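Local structure of putative mandelate racemase (Bordetella bronchiseptica, 3OZY) at residues 6-11 / 71-76; 32-37 / 378-383; 80-85 / 283-288; 217-222 / 244-249; 304-309 / 329-334. The protein is of unknown function but binds magnesium and, as an enolase superfamily member related to mandelate racemases, probably acts on acid sugars resembling m-xylarate. All coordinates share one frame; numbering follows the deposited sequence. Where two conformers were deposited one is given.

Contact 1: 6-11 / 71-76; sequences TEVKAH and PQLIGE
Strand residues 6-11 run past the point where helix 58-73 gives out, and the two backbones come closest at Thr-6 and Ile-74, whose CA atoms are 5.5 Å apart. The chain leaves the helix through a type II beta turn from Leu-73 to Glu-76, closed by Glu-76 N on Leu-73 O at 3.0 Å; Gly-75 takes its positive phi of 92°. On the strand, Thr-6 and Glu-7 both face Arg-41 in a classic beta bulge, and Glu-7 OE2 is salt-bridged to Arg-41. The strand is an edge of the three-stranded antiparallel sheet in the N-terminal capping domain of this enolase-type fold, and here the helix end covers one of its faces. No hydrogen bond joins the two segments. Ile-74 reaches across with its CD1 methyl, which sits 3.7 Å from Thr-6 O and 4.2 Å from Val-8 CG2. Val-8 holds CG1 anti to its backbone N (chi1 178°), so that CG2 is the branch turned to the helix end; besides Ile-74 it meets Leu-73 CD2 at 4.1 Å, the two side chains crossing at about a right angle. Ile-5 lies against Leu-73 and Ile-74, and Ile-65 against Val-8.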
# COMPACT_ATOMS: atom_id res chain seq x y z
N THR A 6 -6.54 -12.92 23.85
CA THR A 6 -7.30 -11.99 24.69
C THR A 6 -7.00 -10.52 24.37
O THR A 6 -7.88 -9.67 24.49
CB THR A 6 -7.04 -12.25 26.18
OG1 THR A 6 -5.63 -12.33 26.42
CG2 THR A 6 -7.69 -13.56 26.61
N GLU A 7 -5.77 -10.23 23.97
CA GLU A 7 -5.37 -8.85 23.67
C GLU A 7 -4.32 -8.81 22.58
O GLU A 7 -3.47 -9.69 22.49
CB GLU A 7 -4.77 -8.17 24.90
CG GLU A 7 -5.61 -8.18 26.15
CD GLU A 7 -4.89 -7.52 27.31
OE1 GLU A 7 -4.51 -6.34 27.15
OE2 GLU A 7 -4.68 -8.18 28.35
N VAL A 8 -4.39 -7.77 21.75
CA VAL A 8 -3.33 -7.46 20.79
C VAL A 8 -2.89 -6.03 21.07
O VAL A 8 -3.64 -5.08 20.84
CB VAL A 8 -3.82 -7.62 19.34
CG1 VAL A 8 -2.70 -7.25 18.38
CG2 VAL A 8 -4.31 -9.05 19.09
N LYS A 9 -1.67 -5.89 21.60
CA LYS A 9 -1.15 -4.59 22.02
C LYS A 9 -0.01 -4.14 21.12
O LYS A 9 0.74 -4.96 20.60
CB LYS A 9 -0.65 -4.66 23.46
CG LYS A 9 -1.72 -5.06 24.46
CD LYS A 9 -1.18 -5.12 25.88
CE LYS A 9 -0.86 -3.74 26.40
NZ LYS A 9 -0.53 -3.76 27.85
N ALA A 10 0.12 -2.83 20.97
CA ALA A 10 1.20 -2.26 20.18
C ALA A 10 1.88 -1.16 20.99
O ALA A 10 1.31 -0.08 21.15
CB ALA A 10 0.66 -1.72 18.88
N HIS A 11 3.08 -1.44 21.49
CA HIS A 11 3.84 -0.48 22.31
C HIS A 11 4.71 0.39 21.43
O HIS A 11 5.65 -0.10 20.82
CB HIS A 11 4.75 -1.20 23.31
CG HIS A 11 4.05 -2.19 24.20
ND1 HIS A 11 3.56 -1.86 25.45
CD2 HIS A 11 3.78 -3.50 24.02
CE1 HIS A 11 3.01 -2.93 25.99
NE2 HIS A 11 3.12 -3.93 25.15
N PRO A 71 -9.13 -6.69 16.37
CA PRO A 71 -10.49 -7.23 16.53
C PRO A 71 -10.72 -8.54 15.76
O PRO A 71 -11.59 -9.32 16.15
CB PRO A 71 -11.37 -6.11 15.98
CG PRO A 71 -10.58 -4.87 16.30
CD PRO A 71 -9.15 -5.27 16.01
N GLN A 72 -9.97 -8.77 14.69
CA GLN A 72 -10.10 -10.02 13.94
C GLN A 72 -9.45 -11.20 14.66
O GLN A 72 -9.67 -12.35 14.28
CB GLN A 72 -9.47 -9.89 12.55
CG GLN A 72 -10.08 -8.79 11.70
CD GLN A 72 -11.55 -9.01 11.44
OE1 GLN A 72 -11.98 -10.13 11.12
NE2 GLN A 72 -12.34 -7.96 11.58
N LEU A 73 -8.65 -10.91 15.68
CA LEU A 73 -7.92 -11.94 16.39
C LEU A 73 -8.51 -12.28 17.75
O LEU A 73 -8.33 -13.39 18.23
CB LEU A 73 -6.45 -11.53 16.57
CG LEU A 73 -5.45 -12.05 15.53
CD1 LEU A 73 -5.92 -11.77 14.11
CD2 LEU A 73 -4.06 -11.46 15.76
N ILE A 74 -9.17 -11.32 18.39
CA ILE A 74 -9.66 -11.55 19.74
C ILE A 74 -10.63 -12.73 19.77
O ILE A 74 -11.58 -12.77 18.99
CB ILE A 74 -10.36 -10.32 20.33
CG1 ILE A 74 -9.47 -9.08 20.20
CG2 ILE A 74 -10.75 -10.57 21.79
CD1 ILE A 74 -8.09 -9.26 20.80
N GLY A 75 -10.36 -13.69 20.64
CA GLY A 75 -11.22 -14.86 20.78
C GLY A 75 -10.79 -16.03 19.92
O GLY A 75 -11.34 -17.13 20.04
N GLU A 76 -9.82 -15.81 19.04
CA GLU A 76 -9.36 -16.85 18.14
C GLU A 76 -8.25 -17.70 18.74
O GLU A 76 -7.46 -17.23 19.55
CB GLU A 76 -8.86 -16.23 16.83
CG GLU A 76 -9.96 -15.61 15.97
CD GLU A 76 -10.69 -16.64 15.12
OE1 GLU A 76 -10.27 -17.81 15.11
OE2 GLU A 76 -11.69 -16.26 14.46

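Contact 2: 32-37 / 378-383; sequences NRQMIL and EPAIGA
Three N-H groups of residues 32-37 are each satisfied by a backbone carbonyl of the tail at 378-383. Asn-32 supplies two of them. Its backbone N donates to Ala-380 O at 3.1 Å, meeting that oxygen from above the carbonyl plane, while its ND2 bonds to Pro-379 O at 2.8 Å, nearly along the C=O axis and in the plane of its own amide. The third comes from Gln-34: CG lies beside the backbone N, the chain runs out extended (chi2 -171°), and NE2 reaches Glu-378 O at 2.9 Å, well above that carbonyl's plane but in the plane of the Gln-34 amide. This tail follows the barrel and returns to the N-terminal domain, as in relatives of the enolase superfamily, where the capping domain draws on both ends of the chain. Glu-378 O has a second donor, Trp-375 NE1, and Gln-34 NE2 also bonds to Ser-14 OG, so both polar groups are gripped twice. At its other end the Gln-34 amide lays OE1 against the Ala-380 methyl, CB at 3.4 Å. Asn-32 O and Ala-380 O, two acceptors, stand only 3.1 Å apart; a CA-H...O contact from Ala-380 CA to Asn-32 O at 3.4 Å accompanies this close approach. The carboxylate of Glu-378 turns away from the strand, with OE1 bonded to Lys-376 N.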
# COMPACT_ATOMS: atom_id res chain seq x y z
N ASN A 32 15.49 9.39 15.10
CA ASN A 32 15.30 8.54 16.27
C ASN A 32 15.00 7.14 15.78
O ASN A 32 14.23 6.99 14.83
CB ASN A 32 14.14 9.03 17.15
CG ASN A 32 14.41 10.39 17.75
OD1 ASN A 32 15.08 10.50 18.79
ND2 ASN A 32 13.90 11.43 17.11
N ARG A 33 15.61 6.12 16.38
CA ARG A 33 15.29 4.75 16.02
C ARG A 33 14.05 4.31 16.79
O ARG A 33 14.04 4.29 18.03
CB ARG A 33 16.48 3.81 16.25
CG ARG A 33 17.75 4.17 15.44
CD ARG A 33 17.47 4.36 13.92
NE ARG A 33 16.98 3.13 13.30
CZ ARG A 33 17.76 2.17 12.81
NH1 ARG A 33 19.08 2.27 12.85
NH2 ARG A 33 17.20 1.09 12.28
N GLN A 34 13.00 3.98 16.05
CA GLN A 34 11.71 3.70 16.64
C GLN A 34 11.20 2.33 16.24
O GLN A 34 11.70 1.71 15.29
CB GLN A 34 10.69 4.76 16.20
CG GLN A 34 11.15 6.19 16.51
CD GLN A 34 10.08 7.24 16.28
OE1 GLN A 34 9.20 7.09 15.42
NE2 GLN A 34 10.16 8.32 17.03
N MET A 35 10.18 1.87 16.96
CA MET A 35 9.50 0.63 16.61
C MET A 35 8.18 0.54 17.34
O MET A 35 7.94 1.27 18.31
CB MET A 35 10.34 -0.59 16.99
CG MET A 35 10.44 -0.81 18.50
SD MET A 35 11.45 -2.23 18.97
CE MET A 35 10.41 -3.57 18.39
N ILE A 36 7.33 -0.35 16.85
CA ILE A 36 6.24 -0.89 17.64
C ILE A 36 6.65 -2.27 18.13
O ILE A 36 7.07 -3.11 17.35
CB ILE A 36 4.97 -1.07 16.79
CG1 ILE A 36 4.34 0.28 16.45
CG2 ILE A 36 3.96 -1.97 17.51
CD1 ILE A 36 3.71 1.00 17.63
N LEU A 37 6.53 -2.49 19.44
CA LEU A 37 6.65 -3.82 20.01
C LEU A 37 5.24 -4.40 20.12
O LEU A 37 4.44 -3.93 20.93
CB LEU A 37 7.32 -3.77 21.39
CG LEU A 37 7.43 -5.11 22.11
CD1 LEU A 37 8.29 -6.08 21.35
CD2 LEU A 37 7.97 -4.92 23.53
N GLU A 378 8.13 12.02 18.95
CA GLU A 378 9.37 12.27 18.20
C GLU A 378 9.27 11.71 16.78
O GLU A 378 8.61 10.68 16.56
CB GLU A 378 10.57 11.63 18.90
CG GLU A 378 10.79 12.10 20.33
CD GLU A 378 10.18 11.17 21.37
OE1 GLU A 378 9.22 10.43 21.05
OE2 GLU A 378 10.66 11.18 22.52
N PRO A 379 9.92 12.36 15.81
CA PRO A 379 9.96 11.82 14.45
C PRO A 379 11.04 10.75 14.33
O PRO A 379 12.03 10.78 15.07
CB PRO A 379 10.35 13.05 13.62
CG PRO A 379 11.25 13.82 14.55
CD PRO A 379 10.63 13.65 15.92
N ALA A 380 10.88 9.80 13.41
CA ALA A 380 11.90 8.78 13.20
C ALA A 380 12.96 9.20 12.18
O ALA A 380 14.14 8.90 12.33
CB ALA A 380 11.27 7.45 12.77
N ILE A 381 12.53 9.90 11.13
CA ILE A 381 13.40 10.11 9.97
C ILE A 381 12.96 11.36 9.24
O ILE A 381 11.78 11.70 9.20
CB ILE A 381 13.38 8.84 9.05
CG1 ILE A 381 14.50 8.88 8.00
CG2 ILE A 381 12.00 8.62 8.41
CD1 ILE A 381 14.75 7.53 7.35
N GLY A 382 13.92 12.08 8.68
CA GLY A 382 13.63 13.26 7.89
C GLY A 382 13.13 12.89 6.51
O GLY A 382 13.10 11.70 6.16
N ALA A 383 12.77 13.89 5.72
CA ALA A 383 12.13 13.64 4.43
C ALA A 383 13.04 12.82 3.52
O ALA A 383 14.24 13.10 3.39
CB ALA A 383 11.76 14.96 3.77

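Contact 3: 80-85 / 283-288; sequences NINYLW and GITEAL
Thr-285, in the first turn of helix 284-288, shares the bulk of this contact with Trp-85. Thr-285 CB lies 4.1 Å from Trp-85 CD1, set obliquely to the indole. From CB the side chain forks. With chi1 at -56°, OG1 stands beside the backbone N and CG2 anti to it. The CG2 methyl points at Asn-82 and stops 3.6 Å from its OD1. OG1 lies 3.5 Å from the Ile-81 CG2 methyl, yet its polar needs are met: a water donates to it at 2.9 Å and donates again to Asn-82 OD1 at 2.6 Å, and two residues of helix 102-122, Asp-111 through OD1 and Trp-115 through NE1, also hydrogen-bond to it. The two helix segments cross almost perpendicularly, at -94°, with axes 11.0 Å apart, and they come from different domains: 81-85 from the N-terminal capping domain, 284-288 from the helix after strand 273-274 of the beta/alpha barrel. Trp-85 is the other large side chain here. Its CG is anti to the backbone N (chi1 -164°), and NE1 bonds to Gly-282 O, just ahead of the barrel helix, which fixes the rotation of the indole. Over one face lies the carboxylate of Glu-286, nearly parallel to the ring and displaced toward its rim, with OE1 3.7 Å from Trp-85 CZ2. A salt bridge from that oxygen to Arg-259 probably offsets the cost of setting a negative charge over an aromatic face. Directly after Trp-85 comes His-86, which with His-90 binds a magnesium ion.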
# COMPACT_ATOMS: atom_id res chain seq x y z
N ASN A 80 -3.72 -21.32 14.80
CA ASN A 80 -4.08 -21.31 13.38
C ASN A 80 -3.54 -20.06 12.69
O ASN A 80 -4.30 -19.22 12.21
CB ASN A 80 -5.60 -21.34 13.22
CG ASN A 80 -6.23 -22.54 13.87
OD1 ASN A 80 -5.69 -23.65 13.82
ND2 ASN A 80 -7.40 -22.34 14.49
N ILE A 81 -2.21 -19.96 12.63
CA ILE A 81 -1.58 -18.77 12.07
C ILE A 81 -1.97 -18.61 10.61
O ILE A 81 -2.26 -17.51 10.15
CB ILE A 81 -0.05 -18.82 12.20
CG1 ILE A 81 0.35 -19.03 13.66
CG2 ILE A 81 0.56 -17.52 11.66
CD1 ILE A 81 1.86 -19.00 13.89
N ASN A 82 -2.00 -19.72 9.87
CA ASN A 82 -2.37 -19.65 8.46
C ASN A 82 -3.78 -19.11 8.24
O ASN A 82 -4.00 -18.21 7.42
CB ASN A 82 -2.18 -21.01 7.81
CG ASN A 82 -0.72 -21.39 7.69
OD1 ASN A 82 0.07 -20.63 7.14
ND2 ASN A 82 -0.36 -22.55 8.22
N TYR A 83 -4.74 -19.65 8.99
CA TYR A 83 -6.11 -19.14 8.93
C TYR A 83 -6.14 -17.65 9.26
O TYR A 83 -6.77 -16.86 8.55
CB TYR A 83 -7.00 -19.92 9.89
CG TYR A 83 -8.36 -19.29 10.09
CD1 TYR A 83 -9.30 -19.31 9.06
CD2 TYR A 83 -8.71 -18.69 11.29
CE1 TYR A 83 -10.55 -18.73 9.22
CE2 TYR A 83 -9.97 -18.11 11.46
CZ TYR A 83 -10.87 -18.13 10.42
OH TYR A 83 -12.12 -17.56 10.57
N LEU A 84 -5.46 -17.26 10.33
CA LEU A 84 -5.55 -15.88 10.80
C LEU A 84 -4.92 -14.87 9.83
O LEU A 84 -5.41 -13.74 9.71
CB LEU A 84 -4.93 -15.74 12.20
CG LEU A 84 -5.73 -16.47 13.28
CD1 LEU A 84 -4.96 -16.48 14.59
CD2 LEU A 84 -7.11 -15.84 13.47
N TRP A 85 -3.88 -15.29 9.11
CA TRP A 85 -3.27 -14.41 8.11
C TRP A 85 -4.31 -14.02 7.08
O TRP A 85 -4.50 -12.85 6.75
CB TRP A 85 -2.09 -15.10 7.42
CG TRP A 85 -1.22 -14.12 6.68
CD1 TRP A 85 -0.08 -13.52 7.14
CD2 TRP A 85 -1.44 -13.58 5.36
NE1 TRP A 85 0.43 -12.66 6.20
CE2 TRP A 85 -0.39 -12.68 5.10
CE3 TRP A 85 -2.42 -13.79 4.38
CZ2 TRP A 85 -0.29 -11.98 3.90
CZ3 TRP A 85 -2.31 -13.09 3.17
CH2 TRP A 85 -1.25 -12.20 2.95
N GLY A 283 4.86 -11.02 7.03
CA GLY A 283 5.06 -11.87 8.20
C GLY A 283 6.06 -12.97 7.94
O GLY A 283 6.55 -13.11 6.83
N ILE A 284 6.37 -13.75 8.98
CA ILE A 284 7.08 -15.00 8.76
C ILE A 284 6.29 -15.89 7.79
O ILE A 284 6.87 -16.49 6.88
CB ILE A 284 7.32 -15.71 10.11
CG1 ILE A 284 8.48 -15.01 10.84
CG2 ILE A 284 7.60 -17.19 9.91
CD1 ILE A 284 8.69 -15.48 12.29
N THR A 285 4.98 -15.95 7.95
CA THR A 285 4.14 -16.76 7.06
C THR A 285 4.36 -16.40 5.59
O THR A 285 4.54 -17.27 4.73
CB THR A 285 2.67 -16.59 7.44
OG1 THR A 285 2.50 -16.93 8.82
CG2 THR A 285 1.77 -17.49 6.58
N GLU A 286 4.39 -15.10 5.31
CA GLU A 286 4.52 -14.64 3.94
C GLU A 286 5.97 -14.75 3.43
O GLU A 286 6.21 -15.14 2.28
CB GLU A 286 3.98 -13.22 3.81
CG GLU A 286 3.82 -12.73 2.37
CD GLU A 286 2.70 -13.43 1.61
OE1 GLU A 286 2.00 -14.30 2.18
OE2 GLU A 286 2.52 -13.11 0.42
N ALA A 287 6.94 -14.42 4.27
CA ALA A 287 8.34 -14.55 3.87
C ALA A 287 8.70 -15.99 3.52
O ALA A 287 9.49 -16.23 2.61
CB ALA A 287 9.27 -14.01 4.95
N LEU A 288 8.14 -16.95 4.25
CA LEU A 288 8.36 -18.36 3.94
C LEU A 288 7.96 -18.67 2.51
O LEU A 288 8.67 -19.38 1.78
CB LEU A 288 7.57 -19.27 4.89
CG LEU A 288 8.13 -19.40 6.30
CD1 LEU A 288 7.10 -20.12 7.16
CD2 LEU A 288 9.45 -20.16 6.28
O HOH W 1 1.96 -19.81 8.76

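Contact 4: 217-222 / 244-249; sequences ILDEAG and QGTPVR
With CG anti to the backbone N (chi1 -171°), Asp-219 swings its carboxylate off the helix end toward Thr-246 and Pro-247. Val-248 has CG1 anti to its own N (chi1 -177°), which leaves CG2 as the branch turned to the helix, and Thr-246 (chi1 76°) keeps OG1 in the crowded position between N and carbonyl carbon. That hydroxyl is used at home: Val-248 N donates to Thr-246 OG1 at 3.0 Å, an ST turn that bends the loop and leaves the threonine's carbon side to face Asp-219. The carboxylate therefore meets carbon, with OD2 3.5 Å from Thr-246 CG2 and OD1 3.6 Å from Pro-247 CD. No hydrogen bond crosses between the segments. Deeper in, Val-248 CG2 presses on the helix backbone, 3.7 Å from Asp-219 CA, and reaches the side of Leu-218 at CB, 4.2 Å away. Phe-226 of barrel strand 225-227 touches both Val-248 and Leu-218, and Leu-215 packs on Thr-246 and Val-248. The helix stops in a Schellman motif, in which Gly-222 takes positive phi and its N bonds back to Asp-219 O at 2.9 Å. Residues 244-248 lead from helix 235-242 into strand 249-252, so the contact joins the end of helix 208-220 to the loop that follows the next helix of the beta/alpha barrel, in the helix-to-strand turns at the end of the barrel away from the active site.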
# COMPACT_ATOMS: atom_id res chain seq x y z
N ILE A 217 30.19 0.46 -13.19
CA ILE A 217 31.12 0.66 -12.09
C ILE A 217 31.06 -0.51 -11.12
O ILE A 217 32.09 -1.07 -10.71
CB ILE A 217 30.80 1.95 -11.30
CG1 ILE A 217 30.86 3.18 -12.22
CG2 ILE A 217 31.73 2.11 -10.10
CD1 ILE A 217 32.22 3.40 -12.84
N LEU A 218 29.84 -0.89 -10.74
CA LEU A 218 29.64 -1.98 -9.78
C LEU A 218 30.24 -3.27 -10.31
O LEU A 218 30.82 -4.07 -9.57
CB LEU A 218 28.16 -2.20 -9.46
CG LEU A 218 27.36 -0.95 -9.09
CD1 LEU A 218 25.97 -1.38 -8.61
CD2 LEU A 218 28.04 -0.09 -8.04
N ASP A 219 30.10 -3.49 -11.62
CA ASP A 219 30.66 -4.66 -12.27
C ASP A 219 32.19 -4.63 -12.18
O ASP A 219 32.82 -5.59 -11.75
CB ASP A 219 30.15 -4.66 -13.72
CG ASP A 219 30.46 -5.93 -14.48
OD1 ASP A 219 31.06 -6.87 -13.93
OD2 ASP A 219 30.08 -5.98 -15.67
N GLU A 220 32.77 -3.50 -12.54
CA GLU A 220 34.22 -3.31 -12.44
C GLU A 220 34.73 -3.61 -11.03
O GLU A 220 35.79 -4.24 -10.86
CB GLU A 220 34.55 -1.86 -12.82
CG GLU A 220 35.99 -1.44 -12.61
CD GLU A 220 36.15 0.08 -12.68
OE1 GLU A 220 35.44 0.72 -13.49
OE2 GLU A 220 36.98 0.63 -11.93
N ALA A 221 33.98 -3.18 -10.01
CA ALA A 221 34.36 -3.36 -8.61
C ALA A 221 33.95 -4.71 -8.04
O ALA A 221 34.19 -5.00 -6.87
CB ALA A 221 33.78 -2.23 -7.75
N GLY A 222 33.33 -5.54 -8.87
CA GLY A 222 32.93 -6.87 -8.43
C GLY A 222 31.91 -6.88 -7.31
O GLY A 222 31.92 -7.77 -6.46
N GLN A 244 21.56 -6.78 -18.69
CA GLN A 244 22.93 -6.48 -19.07
C GLN A 244 23.85 -7.69 -18.85
O GLN A 244 24.97 -7.71 -19.34
CB GLN A 244 23.46 -5.24 -18.34
CG GLN A 244 22.60 -4.00 -18.57
CD GLN A 244 22.29 -3.76 -20.04
OE1 GLN A 244 23.19 -3.61 -20.87
NE2 GLN A 244 21.00 -3.71 -20.38
N GLY A 245 23.36 -8.68 -18.11
CA GLY A 245 24.08 -9.94 -17.95
C GLY A 245 25.36 -9.84 -17.15
O GLY A 245 26.29 -10.61 -17.37
N THR A 246 25.43 -8.91 -16.20
CA THR A 246 26.62 -8.81 -15.38
C THR A 246 26.54 -9.77 -14.20
O THR A 246 25.48 -10.30 -13.90
CB THR A 246 26.81 -7.39 -14.80
OG1 THR A 246 25.90 -7.18 -13.70
CG2 THR A 246 26.63 -6.30 -15.86
N PRO A 247 27.68 -10.01 -13.54
CA PRO A 247 27.64 -10.83 -12.32
C PRO A 247 27.09 -10.09 -11.10
O PRO A 247 27.05 -10.68 -10.02
CB PRO A 247 29.12 -11.19 -12.10
CG PRO A 247 29.77 -11.00 -13.46
CD PRO A 247 29.05 -9.82 -14.04
N VAL A 248 26.68 -8.84 -11.27
CA VAL A 248 26.11 -8.08 -10.16
C VAL A 248 24.62 -8.37 -10.06
O VAL A 248 23.88 -8.20 -11.03
CB VAL A 248 26.30 -6.55 -10.35
CG1 VAL A 248 25.78 -5.78 -9.14
CG2 VAL A 248 27.76 -6.20 -10.60
N ARG A 249 24.17 -8.84 -8.89
CA ARG A 249 22.77 -9.19 -8.70
C ARG A 249 21.91 -7.93 -8.58
O ARG A 249 22.30 -6.98 -7.90
CB ARG A 249 22.62 -10.02 -7.43
CG ARG A 249 23.36 -11.34 -7.47
CD ARG A 249 23.71 -11.83 -6.06
NE ARG A 249 24.48 -13.07 -6.11
CZ ARG A 249 25.78 -13.12 -6.37
NH1 ARG A 249 26.47 -12.01 -6.55
NH2 ARG A 249 26.40 -14.30 -6.42

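Contact 5: 304-309 / 329-334; sequences HTFNDI and EWDITH
Two successive strands of the beta/alpha barrel, 300-301 and 328-331, run out here at the active-site end, and the contact lies in the wall of the magnesium pocket. The His-304 side chain is about 4 Å from a bound magnesium ion and packs on Glu-254, which with Asp-201 and Glu-227 makes a magnesium site; His-304 ND1 bonds to Asp-277, consistent with the His-Asp pair of mandelate racemase. Glu-329 reaches over extended and takes Thr-305 N on OE1 at 2.9 Å, nearly straight at 162°, while its OE2 is held by Lys-171 and Ser-144. Thr-305 OG1 donates to Glu-329 O at 2.7 Å and receives a water that also accepts from Asp-331 N. The Phe-306 ring lies over the Asp-331 carboxylate, planes 21° apart. That carboxylate is held from both oxygens. OD1 accepts from Thr-333 N, an Asx turn, and from Thr-333 OG1 at 2.7 Å on its syn lone pair; OD2 is salt-bridged to Arg-33, which ties the pocket wall to the capping domain, and takes a water at 2.9 Å that is weakly bonded to Asn-307 N. On the far side of strand 329-331, Ile-309 CD1 approaches the Trp-330 indole obliquely, 4.2 Å from CZ2.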
# COMPACT_ATOMS: atom_id res chain seq x y z
N HIS A 304 15.76 -8.04 3.66
CA HIS A 304 15.99 -6.83 4.43
C HIS A 304 15.60 -7.15 5.88
O HIS A 304 14.63 -7.87 6.12
CB HIS A 304 15.10 -5.73 3.85
CG HIS A 304 15.02 -4.49 4.69
ND1 HIS A 304 14.16 -4.37 5.76
CD2 HIS A 304 15.67 -3.31 4.60
CE1 HIS A 304 14.30 -3.17 6.30
NE2 HIS A 304 15.20 -2.51 5.61
N THR A 305 16.37 -6.63 6.85
CA THR A 305 16.11 -6.92 8.27
C THR A 305 16.18 -5.66 9.16
O THR A 305 16.02 -5.76 10.37
CB THR A 305 17.16 -7.88 8.82
OG1 THR A 305 18.40 -7.18 8.92
CG2 THR A 305 17.32 -9.10 7.92
N PHE A 306 16.39 -4.51 8.54
CA PHE A 306 16.85 -3.30 9.23
C PHE A 306 15.71 -2.54 9.90
O PHE A 306 14.93 -1.87 9.23
CB PHE A 306 17.53 -2.43 8.17
CG PHE A 306 18.38 -1.29 8.70
CD1 PHE A 306 19.77 -1.43 8.79
CD2 PHE A 306 17.82 -0.06 8.99
CE1 PHE A 306 20.56 -0.37 9.20
CE2 PHE A 306 18.61 0.99 9.42
CZ PHE A 306 19.99 0.83 9.52
N ASN A 307 15.61 -2.67 11.23
CA ASN A 307 14.84 -1.75 12.08
C ASN A 307 15.14 -1.97 13.56
O ASN A 307 15.41 -1.01 14.28
CB ASN A 307 13.32 -1.83 11.87
CG ASN A 307 12.61 -0.65 12.49
OD1 ASN A 307 12.69 0.46 11.98
ND2 ASN A 307 11.94 -0.87 13.63
N ASP A 308 15.07 -3.21 14.02
CA ASP A 308 15.27 -3.50 15.44
C ASP A 308 15.67 -4.96 15.61
O ASP A 308 15.68 -5.72 14.65
CB ASP A 308 14.01 -3.16 16.23
CG ASP A 308 12.79 -3.92 15.73
OD1 ASP A 308 12.77 -5.15 15.93
OD2 ASP A 308 11.88 -3.30 15.14
N ILE A 309 15.98 -5.37 16.83
CA ILE A 309 16.49 -6.72 17.04
C ILE A 309 15.42 -7.79 16.79
O ILE A 309 15.74 -8.94 16.49
CB ILE A 309 17.12 -6.88 18.44
CG1 ILE A 309 18.04 -8.11 18.49
CG2 ILE A 309 16.05 -6.94 19.51
CD1 ILE A 309 19.26 -8.01 17.62
N GLU A 329 21.56 -9.31 6.54
CA GLU A 329 21.70 -7.90 6.91
C GLU A 329 21.78 -7.69 8.42
O GLU A 329 20.90 -8.12 9.16
CB GLU A 329 20.53 -7.08 6.33
CG GLU A 329 20.65 -5.60 6.63
CD GLU A 329 19.67 -4.74 5.86
OE1 GLU A 329 18.52 -5.19 5.60
OE2 GLU A 329 20.02 -3.59 5.52
N TRP A 330 22.83 -7.00 8.86
CA TRP A 330 22.99 -6.66 10.27
C TRP A 330 23.28 -5.17 10.45
O TRP A 330 24.36 -4.69 10.14
CB TRP A 330 24.09 -7.50 10.94
CG TRP A 330 23.96 -7.42 12.43
CD1 TRP A 330 24.31 -6.37 13.23
CD2 TRP A 330 23.39 -8.41 13.30
NE1 TRP A 330 23.99 -6.64 14.54
CE2 TRP A 330 23.44 -7.89 14.61
CE3 TRP A 330 22.87 -9.69 13.10
CZ2 TRP A 330 22.96 -8.60 15.72
CZ3 TRP A 330 22.40 -10.40 14.20
CH2 TRP A 330 22.45 -9.85 15.49
N ASP A 331 22.29 -4.46 10.99
CA ASP A 331 22.37 -3.02 11.27
C ASP A 331 23.52 -2.72 12.23
O ASP A 331 23.48 -3.15 13.39
CB ASP A 331 21.03 -2.61 11.91
CG ASP A 331 20.91 -1.13 12.25
OD1 ASP A 331 21.88 -0.35 12.15
OD2 ASP A 331 19.78 -0.74 12.64
N ILE A 332 24.52 -1.97 11.76
CA ILE A 332 25.66 -1.58 12.61
C ILE A 332 25.64 -0.10 12.97
O ILE A 332 26.60 0.41 13.57
CB ILE A 332 27.04 -1.99 12.01
CG1 ILE A 332 27.23 -1.51 10.56
CG2 ILE A 332 27.21 -3.50 12.10
CD1 ILE A 332 27.08 -0.02 10.31
N THR A 333 24.57 0.60 12.63
CA THR A 333 24.44 2.01 12.96
C THR A 333 24.01 2.17 14.42
O THR A 333 23.67 1.19 15.08
CB THR A 333 23.44 2.75 12.02
OG1 THR A 333 22.10 2.34 12.32
CG2 THR A 333 23.75 2.43 10.57
N HIS A 334 24.03 3.40 14.93
CA HIS A 334 23.62 3.62 16.31
C HIS A 334 22.14 3.31 16.51
O HIS A 334 21.29 3.98 15.95
CB HIS A 334 23.89 5.06 16.73
CG HIS A 334 23.57 5.31 18.16
ND1 HIS A 334 24.55 5.39 19.14
CD2 HIS A 334 22.39 5.44 18.80
CE1 HIS A 334 23.98 5.59 20.31
NE2 HIS A 334 22.67 5.62 20.14
O HOH W 2 19.46 -5.11 10.65
O HOH W 3 18.09 -3.11 12.62

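In the fold
From the N terminus, contact 1 closes first, bringing the end of helix 58-73 back to strand 5-16. Strand 32-42 leaves from within that loop and is met by the C-terminal tail in contact 2, so contacts 1 and 2 cross; their strands pair in one sheet, His-11 N bonding to Leu-37 O. The wide loop of contact 2 encloses contacts 3, 4 and 5. Contact 3 follows contact 1 and joins capping domain to barrel, with the short barrel loop of contact 4 inside its span. Contact 5 comes after contact 3 has closed, and touches contact 2 directly through Asn-307 ND2 on Gln-34 O, a second seam between the domains.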